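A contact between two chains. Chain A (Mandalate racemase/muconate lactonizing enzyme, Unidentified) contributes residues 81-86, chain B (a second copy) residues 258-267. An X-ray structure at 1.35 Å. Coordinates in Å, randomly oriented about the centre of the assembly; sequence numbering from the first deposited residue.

Chain A (81-86) GFTQRP
Chain B, residues 258-267: GERLTTKYEF

Two arginines, one from each chain, organise this contact, and each reaches across to a backbone carbonyl of the other stretch. Chain A contributes an irregular loop: Phe A82 (phi/psi 61/60) and Gln A84 (63/32) have positive phi, Thr A83 between them sits at -112/-83, and Arg A85 is extended at -142/164. Chain B enters through a type I turn from Gly B258 to Leu B261, closed by Leu B261 N to Gly B258 O at 3.0 Å, runs extended through Leu B261 and Thr B262, and passes into a helix that includes Glu B266. The backbones come nearest at Thr A83 and Arg B260, whose CA atoms are 6.2 Å apart, and the two stretches together bury 394 Å².

Arg B260 is the most heavily covered residue. Its CA-to-CB bond points toward chain A, and chi angles of m, t, m and 174° carry the guanidinium over one face of Phe A82. The planes meet at 20° with centres 3.8 Å apart, a flat cation-aromatic stack that leaves the nitrogens at the guanidinium edge free to bond. Arg B260 CD also sits over that ring, 3.9 Å from its centroid and 12° off the normal. Phe A82 starts sideways, but chi1 t and chi2 52° bring the ring in to present this face; at its edge, Phe A82 CE2 lies 3.5 Å from Glu B259 OE1.

The edge of the same guanidinium serves the loop backbone: Arg B260 NH1 donates to Thr A83 O at 3.0 Å. Thr A83 contributes its carbonyl to this bond; its CA-to-CB bond points away from chain B. Arg B260 NH1 also donates to water 1 at 2.9 Å, and that water lies 2.7 Å from Gln A84 OE1, placed to donate to it. Gln A84, with chi1 and chi2 both t and chi3 75°, thus joins the arginine through a polar bridge.

The CA-to-CB bond of Arg A85 points toward chain B, and the side chain is folded, with chi1 to chi3 all p (38°, 65°, 45°) and chi4 75°. The curl lets one guanidinium address both chains. On its own side, Arg A85 NE and NH2 donate to Pro A86 O at 3.0 and 3.1 Å. Across the contact, Arg A85 NH1 donates to Arg B260 O at 2.9 Å and to Glu B266 OE1 at 2.9 Å, while Arg A85 NH2 meets Glu B266 OE2 at 2.8 Å in a two-pronged salt bridge. These chain B acceptors lie near the guanidinium plane, so the bonds are made at its edge.

The CA-to-CB bond of Glu B266 points toward chain A, and chi1 m, chi2 t and chi3 6° offer both oxygens to Arg A85. Its OE1 additionally accepts from Thr B262 N at 2.9 Å, tying the helix to the segment before it. Gly B258, at 139/-10, suits its place because an ideal CB would lie 2.9 Å from Phe B267 CE1. The rule is economical: Arg B260 stacks by its face and spends its edge on Thr A83 O and water 1, while Arg A85 spends its edge on Arg B260 O and the carboxylate of Glu B266.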

# COMPACT_ATOMS: atom_id res chain seq x y z
N GLY A 81 17.64 -30.45 12.34
CA GLY A 81 16.97 -30.45 13.63
C GLY A 81 15.57 -29.85 13.60
O GLY A 81 15.09 -29.36 14.62
N PHE A 82 14.92 -29.90 12.44
CA PHE A 82 13.60 -29.30 12.25
C PHE A 82 13.69 -27.79 12.49
O PHE A 82 13.04 -27.22 13.37
CB PHE A 82 12.53 -29.97 13.12
CG PHE A 82 11.13 -29.51 12.80
CD1 PHE A 82 10.65 -29.54 11.49
CD2 PHE A 82 10.28 -29.04 13.81
CE1 PHE A 82 9.35 -29.11 11.19
CE2 PHE A 82 8.99 -28.60 13.51
CZ PHE A 82 8.53 -28.65 12.21
N THR A 83 14.53 -27.15 11.69
CA THR A 83 14.67 -25.70 11.73
C THR A 83 14.13 -25.14 10.41
O THR A 83 12.96 -24.75 10.35
CB THR A 83 16.14 -25.28 12.05
OG1 THR A 83 17.05 -25.93 11.15
CG2 THR A 83 16.48 -25.66 13.51
N GLN A 84 14.94 -25.13 9.36
CA GLN A 84 14.48 -24.68 8.05
C GLN A 84 14.09 -23.20 8.07
O GLN A 84 13.18 -22.75 7.38
CB GLN A 84 13.36 -25.56 7.49
CG GLN A 84 13.32 -25.57 5.97
CD GLN A 84 12.46 -26.69 5.42
OE1 GLN A 84 11.22 -26.62 5.46
NE2 GLN A 84 13.10 -27.75 4.94
N ARG A 85 14.79 -22.46 8.93
CA ARG A 85 14.91 -21.01 8.85
C ARG A 85 16.35 -20.73 9.25
O ARG A 85 17.01 -21.61 9.79
CB ARG A 85 13.87 -20.27 9.73
CG ARG A 85 13.55 -20.90 11.10
CD ARG A 85 14.72 -20.94 12.11
NE ARG A 85 15.44 -19.66 12.17
CZ ARG A 85 15.00 -18.55 12.77
NH1 ARG A 85 13.85 -18.54 13.42
NH2 ARG A 85 15.74 -17.45 12.72
N PRO A 86 16.86 -19.53 8.97
CA PRO A 86 18.30 -19.35 9.17
C PRO A 86 18.77 -19.52 10.62
O PRO A 86 18.22 -18.86 11.51
CB PRO A 86 18.55 -17.92 8.69
CG PRO A 86 17.46 -17.68 7.68
CD PRO A 86 16.25 -18.39 8.26
N GLY B 258 4.90 -20.53 15.07
CA GLY B 258 5.87 -19.86 15.91
C GLY B 258 6.89 -20.73 16.61
O GLY B 258 7.84 -20.20 17.18
N GLU B 259 6.71 -22.05 16.58
CA GLU B 259 7.62 -22.90 17.35
C GLU B 259 9.05 -22.87 16.82
O GLU B 259 9.98 -23.25 17.53
CB GLU B 259 7.13 -24.33 17.41
CG GLU B 259 7.36 -25.12 16.15
CD GLU B 259 6.56 -26.40 16.15
OE1 GLU B 259 7.17 -27.49 16.25
OE2 GLU B 259 5.32 -26.31 16.07
N ARG B 260 9.23 -22.41 15.58
CA ARG B 260 10.56 -22.31 14.98
C ARG B 260 11.02 -20.87 14.83
O ARG B 260 12.02 -20.62 14.16
CB ARG B 260 10.61 -23.05 13.65
CG ARG B 260 10.52 -24.55 13.82
CD ARG B 260 10.67 -25.26 12.51
NE ARG B 260 9.41 -25.35 11.78
CZ ARG B 260 9.30 -25.84 10.55
NH1 ARG B 260 10.39 -26.17 9.86
NH2 ARG B 260 8.10 -25.97 10.00
N LEU B 261 10.31 -19.94 15.45
CA LEU B 261 10.69 -18.53 15.45
C LEU B 261 11.31 -18.15 16.79
O LEU B 261 11.11 -18.84 17.79
CB LEU B 261 9.48 -17.63 15.15
CG LEU B 261 8.72 -17.98 13.87
CD1 LEU B 261 7.64 -16.93 13.62
CD2 LEU B 261 9.63 -18.12 12.66
N THR B 262 12.06 -17.06 16.80
CA THR B 262 12.72 -16.64 18.02
C THR B 262 12.84 -15.13 18.08
O THR B 262 13.05 -14.47 17.05
CB THR B 262 14.11 -17.31 18.17
OG1 THR B 262 14.68 -16.93 19.43
CG2 THR B 262 15.05 -16.92 17.02
N THR B 263 12.74 -14.59 19.30
CA THR B 263 12.76 -13.16 19.62
C THR B 263 11.53 -12.37 19.17
O THR B 263 10.83 -12.74 18.22
CB THR B 263 14.02 -12.39 19.10
OG1 THR B 263 13.85 -12.00 17.72
CG2 THR B 263 15.31 -13.19 19.28
N LYS B 264 11.31 -11.26 19.86
CA LYS B 264 10.23 -10.35 19.53
C LYS B 264 10.37 -9.78 18.12
O LYS B 264 9.38 -9.43 17.49
CB LYS B 264 10.17 -9.22 20.55
CG LYS B 264 11.46 -8.40 20.63
CD LYS B 264 11.48 -7.58 21.92
CE LYS B 264 12.83 -6.92 22.18
NZ LYS B 264 13.89 -7.94 22.44
N TYR B 265 11.60 -9.69 17.61
CA TYR B 265 11.81 -9.12 16.28
C TYR B 265 11.21 -9.99 15.18
O TYR B 265 10.63 -9.48 14.22
CB TYR B 265 13.30 -8.89 16.04
CG TYR B 265 13.92 -7.99 17.09
CD1 TYR B 265 13.63 -6.63 17.13
CD2 TYR B 265 14.79 -8.50 18.05
CE1 TYR B 265 14.19 -5.81 18.09
CE2 TYR B 265 15.35 -7.69 19.01
CZ TYR B 265 15.05 -6.34 19.03
OH TYR B 265 15.62 -5.54 19.99
N GLU B 266 11.31 -11.30 15.32
CA GLU B 266 10.74 -12.21 14.34
C GLU B 266 9.22 -12.26 14.43
O GLU B 266 8.52 -12.28 13.42
CB GLU B 266 11.34 -13.61 14.45
CG GLU B 266 12.80 -13.64 14.05
CD GLU B 266 13.41 -15.03 13.99
OE1 GLU B 266 12.68 -16.04 14.14
OE2 GLU B 266 14.64 -15.11 13.78
N PHE B 267 8.70 -12.27 15.65
CA PHE B 267 7.25 -12.25 15.81
C PHE B 267 6.64 -10.93 15.34
O PHE B 267 5.53 -10.92 14.82
CB PHE B 267 6.84 -12.62 17.24
CG PHE B 267 6.96 -14.09 17.52
CD1 PHE B 267 5.92 -14.95 17.18
CD2 PHE B 267 8.11 -14.62 18.08
CE1 PHE B 267 6.02 -16.31 17.42
CE2 PHE B 267 8.22 -15.99 18.33
CZ PHE B 267 7.17 -16.83 17.99
O HOH W 1 9.21 -26.79 7.23